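Local coordinates for protein homoserine O-acetyltransferase (Bacillus anthracis str. 'Ames Ancestor', PDB 3I1I) that probably transfers an acetyl group from acetyl-CoA to the hydroxyl of L-homoserine, an early step on the route to methionine, at residues 228-233 with 317-322. Residues are numbered along the deposited sequence; the frame is centred on the assembly and turned at random.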
ATOM      1  N   PHE A 228       9.473   3.818  -0.486  1.00 23.99           N
ATOM      2  CA  PHE A 228      10.690   3.391  -1.177  1.00 23.32           C
ATOM      3  C   PHE A 228      10.441   3.109  -2.663  1.00 22.43           C
ATOM      4  O   PHE A 228      11.225   3.481  -3.517  1.00 21.45           O
ATOM      5  CB  PHE A 228      11.242   2.118  -0.487  1.00 23.78           C
ATOM      6  CG  PHE A 228      12.469   1.587  -1.135  1.00 23.50           C
ATOM      7  CD1 PHE A 228      13.708   2.160  -0.852  1.00 25.71           C
ATOM      8  CD2 PHE A 228      12.393   0.577  -2.065  1.00 23.41           C
ATOM      9  CE1 PHE A 228      14.876   1.712  -1.492  1.00 26.64           C
ATOM     10  CE2 PHE A 228      13.570   0.090  -2.723  1.00 25.88           C
ATOM     11  CZ  PHE A 228      14.812   0.660  -2.424  1.00 25.75           C
HETATM   12  N   MSE A 229       9.342   2.430  -2.960  1.00 21.53           N
HETATM   13  CA  MSE A 229       9.020   2.129  -4.346  1.00 22.13           C
HETATM   14  C   MSE A 229       8.595   3.343  -5.191  1.00 22.17           C
HETATM   15  O   MSE A 229       8.420   3.184  -6.374  1.00 22.16           O
HETATM   16  CB  MSE A 229       7.941   1.052  -4.479  1.00 21.44           C
HETATM   17  CG  MSE A 229       8.305  -0.287  -3.881  1.00 21.93           C
HETATM   18 SE   MSE A 229       9.973  -0.992  -4.549  0.65 22.38          SE
HETATM   19  CE  MSE A 229       9.556  -1.043  -6.497  1.00 17.21           C
ATOM     20  N   ASN A 230       8.475   4.538  -4.624  1.00 22.24           N
ATOM     21  CA  ASN A 230       8.313   5.739  -5.458  1.00 22.96           C
ATOM     22  C   ASN A 230       9.474   6.721  -5.384  1.00 21.75           C
ATOM     23  O   ASN A 230       9.439   7.809  -6.011  1.00 21.65           O
ATOM     24  CB  ASN A 230       6.989   6.432  -5.112  1.00 23.88           C
ATOM     25  CG  ASN A 230       5.790   5.644  -5.610  1.00 28.45           C
ATOM     26  OD1 ASN A 230       5.542   5.570  -6.855  1.00 31.96           O
ATOM     27  ND2 ASN A 230       5.086   4.957  -4.659  1.00 28.54           N
ATOM     28  N   ALA A 231      10.506   6.323  -4.650  1.00 20.62           N
ATOM     29  CA  ALA A 231      11.636   7.215  -4.375  1.00 20.51           C
ATOM     30  C   ALA A 231      12.591   7.344  -5.549  1.00 19.56           C
ATOM     31  O   ALA A 231      13.339   8.296  -5.588  1.00 19.56           O
ATOM     32  CB  ALA A 231      12.379   6.795  -3.096  1.00 19.38           C
ATOM     33  N   PHE A 232      12.533   6.439  -6.525  1.00 19.44           N
ATOM     34  CA  PHE A 232      13.506   6.431  -7.644  1.00 19.76           C
ATOM     35  C   PHE A 232      12.733   6.413  -8.980  1.00 20.40           C
ATOM     36  O   PHE A 232      11.510   6.369  -8.968  1.00 21.62           O
ATOM     37  CB  PHE A 232      14.433   5.218  -7.558  1.00 19.64           C
ATOM     38  CG  PHE A 232      15.259   5.127  -6.278  1.00 19.61           C
ATOM     39  CD1 PHE A 232      16.551   5.620  -6.228  1.00 20.81           C
ATOM     40  CD2 PHE A 232      14.749   4.513  -5.151  1.00 22.27           C
ATOM     41  CE1 PHE A 232      17.330   5.545  -5.036  1.00 23.65           C
ATOM     42  CE2 PHE A 232      15.496   4.423  -3.952  1.00 25.34           C
ATOM     43  CZ  PHE A 232      16.798   4.949  -3.894  1.00 24.21           C
ATOM     44  N   ASP A 233      13.421   6.469 -10.110  1.00 20.58           N
ATOM     45  CA  ASP A 233      12.800   6.233 -11.430  1.00 21.71           C
ATOM     46  C   ASP A 233      12.451   4.762 -11.535  1.00 21.91           C
ATOM     47  O   ASP A 233      13.086   3.931 -10.897  1.00 21.68           O
ATOM     48  CB  ASP A 233      13.804   6.539 -12.542  1.00 22.72           C
ATOM     49  CG  ASP A 233      13.212   6.422 -13.942  1.00 25.99           C
ATOM     50  OD1 ASP A 233      12.514   7.367 -14.399  1.00 29.80           O
ATOM     51  OD2 ASP A 233      13.476   5.393 -14.612  1.00 27.53           O
ATOM     52  N   GLN A 317      12.350  12.953 -13.285  1.00 23.00           N
ATOM     53  CA  GLN A 317      11.940  11.586 -13.051  1.00 22.39           C
ATOM     54  C   GLN A 317      11.333  11.356 -11.665  1.00 22.06           C
ATOM     55  O   GLN A 317      11.115  10.210 -11.263  1.00 21.17           O
ATOM     56  CB  GLN A 317      13.146  10.671 -13.230  1.00 22.61           C
ATOM     57  CG  GLN A 317      13.563  10.470 -14.668  1.00 21.29           C
ATOM     58  CD  GLN A 317      14.306  11.632 -15.271  1.00 23.65           C
ATOM     59  OE1 GLN A 317      15.094  12.344 -14.611  1.00 25.67           O
ATOM     60  NE2 GLN A 317      14.050  11.859 -16.534  1.00 22.99           N
ATOM     61  N   ASP A 318      11.073  12.425 -10.921  1.00 22.15           N
ATOM     62  CA  ASP A 318      10.491  12.289  -9.565  1.00 22.01           C
ATOM     63  C   ASP A 318       9.048  11.882  -9.690  1.00 21.69           C
ATOM     64  O   ASP A 318       8.250  12.645 -10.261  1.00 21.06           O
ATOM     65  CB  ASP A 318      10.557  13.634  -8.842  1.00 22.29           C
ATOM     66  CG  ASP A 318      10.341  13.526  -7.371  1.00 21.33           C
ATOM     67  OD1 ASP A 318       9.603  12.622  -6.877  1.00 19.49           O
ATOM     68  OD2 ASP A 318      10.917  14.400  -6.714  1.00 19.49           O
ATOM     69  N   LEU A 319       8.728  10.692  -9.175  1.00 21.48           N
ATOM     70  CA  LEU A 319       7.374  10.188  -9.134  1.00 21.72           C
ATOM     71  C   LEU A 319       6.581  10.688  -7.934  1.00 22.31           C
ATOM     72  O   LEU A 319       5.318  10.594  -7.916  1.00 22.86           O
ATOM     73  CB  LEU A 319       7.362   8.674  -9.095  1.00 21.87           C
ATOM     74  CG  LEU A 319       7.961   7.901 -10.279  1.00 24.68           C
ATOM     75  CD1 LEU A 319       8.226   6.442  -9.823  1.00 25.39           C
ATOM     76  CD2 LEU A 319       7.086   7.932 -11.542  1.00 22.98           C
ATOM     77  N   LEU A 320       7.276  11.159  -6.899  1.00 22.86           N
ATOM     78  CA  LEU A 320       6.592  11.615  -5.667  1.00 23.29           C
ATOM     79  C   LEU A 320       6.202  13.057  -5.814  1.00 23.18           C
ATOM     80  O   LEU A 320       5.153  13.460  -5.341  1.00 24.34           O
ATOM     81  CB  LEU A 320       7.470  11.475  -4.422  1.00 23.83           C
ATOM     82  CG  LEU A 320       7.648  10.054  -3.915  1.00 24.41           C
ATOM     83  CD1 LEU A 320       8.876  10.032  -2.989  1.00 23.11           C
ATOM     84  CD2 LEU A 320       6.370   9.552  -3.202  1.00 25.32           C
ATOM     85  N   GLN A 321       7.043  13.825  -6.486  1.00 22.81           N
ATOM     86  CA  GLN A 321       6.851  15.247  -6.615  1.00 22.68           C
ATOM     87  C   GLN A 321       7.000  15.667  -8.079  1.00 23.27           C
ATOM     88  O   GLN A 321       8.070  16.124  -8.507  1.00 22.99           O
ATOM     89  CB  GLN A 321       7.869  15.985  -5.732  1.00 22.88           C
ATOM     90  CG  GLN A 321       7.667  15.792  -4.198  1.00 21.65           C
ATOM     91  CD  GLN A 321       6.296  16.231  -3.722  1.00 21.80           C
ATOM     92  OE1 GLN A 321       5.599  17.032  -4.378  1.00 25.60           O
ATOM     93  NE2 GLN A 321       5.870  15.670  -2.624  1.00 19.90           N
ATOM     94  N   PRO A 322       5.920  15.506  -8.863  1.00 23.49           N
ATOM     95  CA  PRO A 322       5.976  15.817 -10.281  1.00 23.36           C
ATOM     96  C   PRO A 322       6.393  17.253 -10.524  1.00 23.63           C
ATOM     97  O   PRO A 322       5.897  18.183  -9.889  1.00 24.68           O
ATOM     98  CB  PRO A 322       4.547  15.588 -10.724  1.00 23.49           C
ATOM     99  CG  PRO A 322       4.029  14.565  -9.781  1.00 23.80           C
ATOM    100  CD  PRO A 322       4.618  14.942  -8.485  1.00 23.61           C
TER
HETATM  101  O   HOH W   1      10.928   8.928  -7.962  1.00 15.33           O
HETATM  102  O   HOH W   2      10.275   8.682 -13.394  1.00 29.71           O
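Two loops of the alpha/beta-hydrolase fold meet here without one direct hydrogen bond between them: 228-233, between helix 217-228 and helix 234-240, and the loop 317-322, which follows strand 309-313. Leu319 and Leu320 reach across to Asn230 in different ways. Leu320, its CG beside its own backbone N, lays its branch against the Asn230 carbonyl oxygen and CB, with CD2 3.7 Å from Asn230 CB. Leu319 crosses the Asn230 side chain at about a right angle and brings CD1 to 3.4 Å from Phe232 O. Asn230 ND2 donates to Met226 O, in the last turn of helix 217-228. At the other end, Asp233 CG stands anti to the backbone N (chi1 -176°), and OD1 lies 3.3 Å from Gln317 CG; a second water sits 2.8 Å from both Asp233 OD1 and Gln317 O. The carboxylate and amide planes are turned 64° apart, and the Gln317 chain, bent at chi2, carries its amide away to Ser347, while Asp233 OD2 caps the next helix at His235 N. Another water donates to Asn230 O at 2.7 Å and, weakly, to Phe232 O, and accepts from Leu319 N. Asp318 turns back into its own loop, where OD1 takes Leu320 N through its anti lone pair, an Asx turn, and Gln321 N from above the carboxylate plane, completing an Asx motif. Its OD2 meets His351 ND1, consistent with the acid of a Ser155-His351-Asp318 triad. Gripped by two backbone N-H groups, this carboxylate probably stays ionised and well oriented toward the histidine, while carbon-to-oxygen packing and bridging water join its loop to 228-233.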